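Local coordinates for putative metal binding protein RUMGNA_00854 (PDB 3U7Z), which is of unknown function but binds calcium ions in the crystal, at residues 27-30 against 34-37; 40-45 against 51-56. All coordinates share one frame; numbering follows the deposited sequence. Where two conformers were deposited one is given.

Contact 1: residues 27-30 against 34-37; sequences TDAK and EVLE. With CA (calcium ion), chain D.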
loop_
_atom_site.group_PDB
_atom_site.type_symbol
_atom_site.label_atom_id
_atom_site.label_comp_id
_atom_site.label_asym_id
_atom_site.label_seq_id
_atom_site.Cartn_x
_atom_site.Cartn_y
_atom_site.Cartn_z
ATOM N N THR A 27 -8.827 12.629 0.356
ATOM C CA THR A 27 -9.668 11.548 0.881
ATOM C C THR A 27 -10.190 11.873 2.266
ATOM O O THR A 27 -9.508 12.490 3.032
ATOM C CB THR A 27 -8.863 10.192 0.891
ATOM O OG1 THR A 27 -9.652 9.161 1.471
ATOM C CG2 THR A 27 -7.562 10.325 1.706
ATOM N N ASP A 28 -11.396 11.394 2.573
ATOM C CA ASP A 28 -11.947 11.447 3.943
ATOM C C ASP A 28 -11.871 10.084 4.619
ATOM O O ASP A 28 -12.430 9.882 5.705
ATOM C CB ASP A 28 -13.389 12.001 3.969
ATOM C CG ASP A 28 -14.168 11.695 2.693
ATOM O OD1 ASP A 28 -14.277 10.494 2.353
ATOM O OD2 ASP A 28 -14.619 12.651 2.006
ATOM N N ALA A 29 -11.148 9.162 3.986
ATOM C CA ALA A 29 -10.920 7.829 4.526
ATOM C C ALA A 29 -10.185 7.848 5.854
ATOM O O ALA A 29 -9.295 8.687 6.129
ATOM C CB ALA A 29 -10.133 6.993 3.534
ATOM N N LYS A 30 -10.575 6.899 6.693
ATOM C CA LYS A 30 -9.961 6.725 7.954
ATOM C C LYS A 30 -8.740 5.862 7.759
ATOM O O LYS A 30 -7.785 6.089 8.446
ATOM C CB LYS A 30 -10.949 6.067 8.947
ATOM C CG LYS A 30 -10.380 5.677 10.329
ATOM C CD LYS A 30 -9.994 6.832 11.237
ATOM C CE LYS A 30 -9.672 6.337 12.654
ATOM N NZ LYS A 30 -8.732 7.252 13.363
ATOM N N GLU A 34 -8.874 1.644 2.475
ATOM C CA GLU A 34 -10.022 2.293 1.854
ATOM C C GLU A 34 -9.531 3.238 0.745
ATOM O O GLU A 34 -10.107 3.290 -0.371
ATOM C CB GLU A 34 -10.854 3.046 2.928
ATOM C CG GLU A 34 -11.985 3.888 2.367
ATOM C CD GLU A 34 -12.722 4.711 3.432
ATOM O OE1 GLU A 34 -12.432 4.569 4.640
ATOM O OE2 GLU A 34 -13.600 5.518 3.040
ATOM N N VAL A 35 -8.446 3.944 1.027
ATOM C CA VAL A 35 -7.875 4.838 0.051
ATOM C C VAL A 35 -7.377 4.073 -1.170
ATOM O O VAL A 35 -7.680 4.434 -2.306
ATOM C CB VAL A 35 -6.701 5.673 0.622
ATOM C CG1 VAL A 35 -6.223 6.612 -0.464
ATOM C CG2 VAL A 35 -7.054 6.428 1.935
ATOM N N LEU A 36 -6.645 2.997 -0.909
ATOM C CA LEU A 36 -6.049 2.222 -2.012
ATOM C C LEU A 36 -7.138 1.626 -2.890
ATOM O O LEU A 36 -7.073 1.649 -4.157
ATOM C CB LEU A 36 -5.179 1.143 -1.425
ATOM C CG LEU A 36 -3.963 1.575 -0.595
ATOM C CD1 LEU A 36 -3.230 0.407 0.107
ATOM C CD2 LEU A 36 -3.015 2.376 -1.461
ATOM N N GLU A 37 -8.199 1.132 -2.239
ATOM C CA GLU A 37 -9.270 0.460 -2.988
ATOM C C GLU A 37 -10.240 1.421 -3.652
ATOM O O GLU A 37 -10.922 1.010 -4.574
ATOM C CB GLU A 37 -10.026 -0.595 -2.163
ATOM C CG GLU A 37 -9.206 -1.869 -2.016
ATOM C CD GLU A 37 -9.118 -2.721 -3.289
ATOM O OE1 GLU A 37 -9.390 -2.240 -4.423
ATOM O OE2 GLU A 37 -8.783 -3.918 -3.170
HETATM CA CA CA D . -8.983 -4.398 -5.643
#
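Ala29 sets its CB against two neighbours on helix 32-38 at once, the carboxylate end of Glu34 and one methyl of Val35. Its CB lies 3.5 Å from Glu34 CD, and the glutamate side chain runs out to the alanine because CG stands anti to the backbone N (chi1 173°) and the chain stays extended beyond it. CG2 of Val35 closes in at 3.5 Å from Ala29 CB. The same methyl meets Thr27, whose OG1 is 3.8 Å from Val35 CG2, the two side chains crossing at about a right angle. That threonine oxygen also folds its own loop: Ala29 N donates to Thr27 OG1 over 2.9 Å, an ST turn within the loop. The contact thus joins the loop leaving strand 20-27 to the helix that follows it. Behind Val35 lie Ile9 of strand 7-14 and Val87. At the far end of 34-37, Glu37 grips a calcium ion with both carboxylate oxygens, OE1 and OE2. No hydrogen bond spans the two segments: the meeting of Ala29 with Val35 is the buried, apolar part, and the exposed Glu34 carboxylate gains only van der Waals contact from the alanine methyl.

Contact 2: residues 40-45 against 51-56; sequences NLVDGE and LFITTV. With CA (calcium ion), chain D; CA (calcium ion), chain C; EDO (1,2-ethanediol), chain J.
Glu45 and Phe52 pair at one end of the hairpin, Asp43 and Thr55 further along it. Glu45 O takes a nearly straight bond from Phe52 N (2.8 Å, 176°), and Glu45 N returns one to Phe52 O. With CG anti to the backbone N (chi1 179°) and the chain extended, Glu45 brings OE1 to the edge of the Phe52 ring, 4.2 Å from CD2, while Thr54 CG2 covers one ring face near its rim. Between the pairs the register slips by one residue: Thr54 and Thr55 both face Asp43, a classic beta bulge in this antiparallel hairpin of strands 42-45 and 52-56. Asp43 O accepts from both Thr54 N and Thr55 N, the former in its carbonyl plane at 3.0 Å, and Asp43 N donates to Thr55 O. Asp43 OD1 bridges two calcium ions; one also binds Val42 O at 2.4 Å, Asn40 and Glu37, and the other takes Asp43 OD2 and two waters. Val42 turns to the opposite face from Asp43, where its CG1 lies alongside Val56 CG2 at 4.0 Å, both residues against Leu95 of strand 92-99. Ile53 shares that face, its CG2 4.2 Å from Val42 CB; an alanine here would probably leave Val42 short of an apolar neighbour and open a gap beside Ala82. Opposite Ile53 stands Gly44, where a side chain would clash with Leu51 CD1, 3.5 Å from Gly44 C.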
loop_
_atom_site.group_PDB
_atom_site.type_symbol
_atom_site.label_atom_id
_atom_site.label_comp_id
_atom_site.label_asym_id
_atom_site.label_seq_id
_atom_site.Cartn_x
_atom_site.Cartn_y
_atom_site.Cartn_z
ATOM N N ASN A 40 -9.218 1.113 -6.978
ATOM C CA ASN A 40 -8.748 -0.215 -7.286
ATOM C C ASN A 40 -7.231 -0.265 -7.578
ATOM O O ASN A 40 -6.788 -0.917 -8.504
ATOM C CB ASN A 40 -9.593 -0.877 -8.372
ATOM C CG ASN A 40 -9.408 -2.357 -8.413
ATOM O OD1 ASN A 40 -8.877 -2.949 -7.491
ATOM N ND2 ASN A 40 -9.826 -2.962 -9.466
ATOM N N LEU A 41 -6.455 0.372 -6.730
ATOM C CA LEU A 41 -4.981 0.400 -6.919
ATOM C C LEU A 41 -4.300 -0.875 -6.433
ATOM O O LEU A 41 -3.179 -1.123 -6.783
ATOM C CB LEU A 41 -4.387 1.612 -6.213
ATOM C CG LEU A 41 -2.879 1.895 -6.351
ATOM C CD1 LEU A 41 -2.519 2.127 -7.832
ATOM C CD2 LEU A 41 -2.507 3.072 -5.470
ATOM N N VAL A 42 -4.987 -1.645 -5.608
ATOM C CA VAL A 42 -4.480 -2.884 -5.078
ATOM C C VAL A 42 -5.521 -3.981 -5.164
ATOM O O VAL A 42 -6.730 -3.706 -5.327
ATOM C CB VAL A 42 -4.089 -2.748 -3.599
ATOM C CG1 VAL A 42 -3.034 -1.608 -3.365
ATOM C CG2 VAL A 42 -5.275 -2.565 -2.693
ATOM N N ASP A 43 -5.058 -5.213 -5.112
ATOM C CA ASP A 43 -5.922 -6.370 -4.825
ATOM C C ASP A 43 -5.335 -7.058 -3.616
ATOM O O ASP A 43 -4.112 -7.228 -3.504
ATOM C CB ASP A 43 -5.999 -7.345 -5.992
ATOM C CG ASP A 43 -7.081 -7.068 -6.977
ATOM O OD1 ASP A 43 -7.846 -6.108 -6.891
ATOM O OD2 ASP A 43 -7.157 -7.911 -7.912
ATOM N N GLY A 44 -6.228 -7.443 -2.699
ATOM C CA GLY A 44 -5.835 -8.172 -1.563
ATOM C C GLY A 44 -6.850 -9.143 -1.103
ATOM O O GLY A 44 -7.994 -9.092 -1.502
ATOM N N GLU A 45 -6.411 -10.003 -0.218
ATOM C CA GLU A 45 -7.292 -11.004 0.374
ATOM C C GLU A 45 -7.389 -10.754 1.892
ATOM O O GLU A 45 -6.400 -10.438 2.563
ATOM C CB GLU A 45 -6.665 -12.386 0.095
ATOM C CG GLU A 45 -7.390 -13.533 0.636
ATOM C CD GLU A 45 -6.715 -14.918 0.563
ATOM O OE1 GLU A 45 -5.454 -15.035 0.400
ATOM O OE2 GLU A 45 -7.525 -15.895 0.763
ATOM N N LEU A 51 -5.590 -7.329 5.749
ATOM C CA LEU A 51 -5.471 -7.497 4.327
ATOM C C LEU A 51 -4.079 -7.957 3.922
ATOM O O LEU A 51 -3.078 -7.371 4.384
ATOM C CB LEU A 51 -5.784 -6.148 3.670
ATOM C CG LEU A 51 -5.904 -6.120 2.148
ATOM C CD1 LEU A 51 -7.021 -7.050 1.646
ATOM C CD2 LEU A 51 -6.109 -4.676 1.615
ATOM N N PHE A 52 -4.016 -8.981 3.088
ATOM C CA PHE A 52 -2.781 -9.426 2.473
ATOM C C PHE A 52 -2.840 -8.944 1.016
ATOM O O PHE A 52 -3.627 -9.412 0.223
ATOM C CB PHE A 52 -2.755 -10.950 2.546
ATOM C CG PHE A 52 -1.680 -11.627 1.745
ATOM C CD1 PHE A 52 -0.408 -11.110 1.629
ATOM C CD2 PHE A 52 -1.993 -12.795 1.055
ATOM C CE1 PHE A 52 0.581 -11.780 0.895
ATOM C CE2 PHE A 52 -1.029 -13.463 0.340
ATOM C CZ PHE A 52 0.257 -12.926 0.256
ATOM N N ILE A 53 -2.030 -7.956 0.710
ATOM C CA ILE A 53 -1.970 -7.311 -0.629
ATOM C C ILE A 53 -1.060 -8.130 -1.522
ATOM O O ILE A 53 0.141 -8.305 -1.220
ATOM C CB ILE A 53 -1.463 -5.854 -0.519
ATOM C CG1 ILE A 53 -2.482 -5.017 0.266
ATOM C CG2 ILE A 53 -1.186 -5.225 -1.893
ATOM C CD1 ILE A 53 -2.007 -3.635 0.553
ATOM N N THR A 54 -1.605 -8.602 -2.631
ATOM C CA THR A 54 -0.938 -9.426 -3.622
ATOM C C THR A 54 -0.561 -8.638 -4.880
ATOM O O THR A 54 0.416 -8.964 -5.524
ATOM C CB THR A 54 -1.850 -10.665 -3.961
ATOM O OG1 THR A 54 -3.112 -10.179 -4.386
ATOM C CG2 THR A 54 -1.952 -11.601 -2.727
ATOM N N THR A 55 -1.378 -7.660 -5.246
ATOM C CA THR A 55 -1.197 -6.907 -6.476
ATOM C C THR A 55 -1.307 -5.442 -6.168
ATOM O O THR A 55 -2.232 -5.021 -5.466
ATOM C CB THR A 55 -2.250 -7.276 -7.536
ATOM O OG1 THR A 55 -2.186 -8.667 -7.784
ATOM C CG2 THR A 55 -2.094 -6.507 -8.864
ATOM N N VAL A 56 -0.345 -4.658 -6.684
ATOM C CA VAL A 56 -0.395 -3.218 -6.569
ATOM C C VAL A 56 -0.083 -2.610 -7.932
ATOM O O VAL A 56 0.908 -2.961 -8.552
ATOM C CB VAL A 56 0.654 -2.677 -5.541
ATOM C CG1 VAL A 56 0.518 -1.192 -5.392
ATOM C CG2 VAL A 56 0.442 -3.359 -4.180
HETATM CA CA CA D . -8.983 -4.398 -5.643
HETATM CA CA CA C . -9.569 -7.502 -8.246
HETATM C C1 EDO J . 0.318 -5.878 3.022
HETATM O O1 EDO J . -0.003 -7.290 2.692
HETATM C C2 EDO J . -0.328 -5.385 4.362
HETATM O O2 EDO J . -1.761 -4.967 4.338
HETATM O O HOH W 1 -10.071 -6.273 -10.330
HETATM O O HOH W 2 -9.136 -9.519 -9.500
#

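Contacts 1 and 2 follow each other along the chain, helix 32-38 leading into strand 42-45, and they meet at one calcium ion, to which contact 1 gives Glu37 and contact 2 gives Asn40, Val42 and Asp43. Leu36 O and Leu41 N, a probable hydrogen bond at 2.9 Å, join them further in the Schellman motif that ends the helix. Both are partly buried, but contact 1 is the smaller and rests on side-chain packing between loop and helix, whereas contact 2 is held by backbone hydrogen bonds between two strands. Each has a buried apolar side, Val35 against strand 7-14 and Val42 with Val56 against strand 92-99, and an exposed one carrying Glu34 or Glu45.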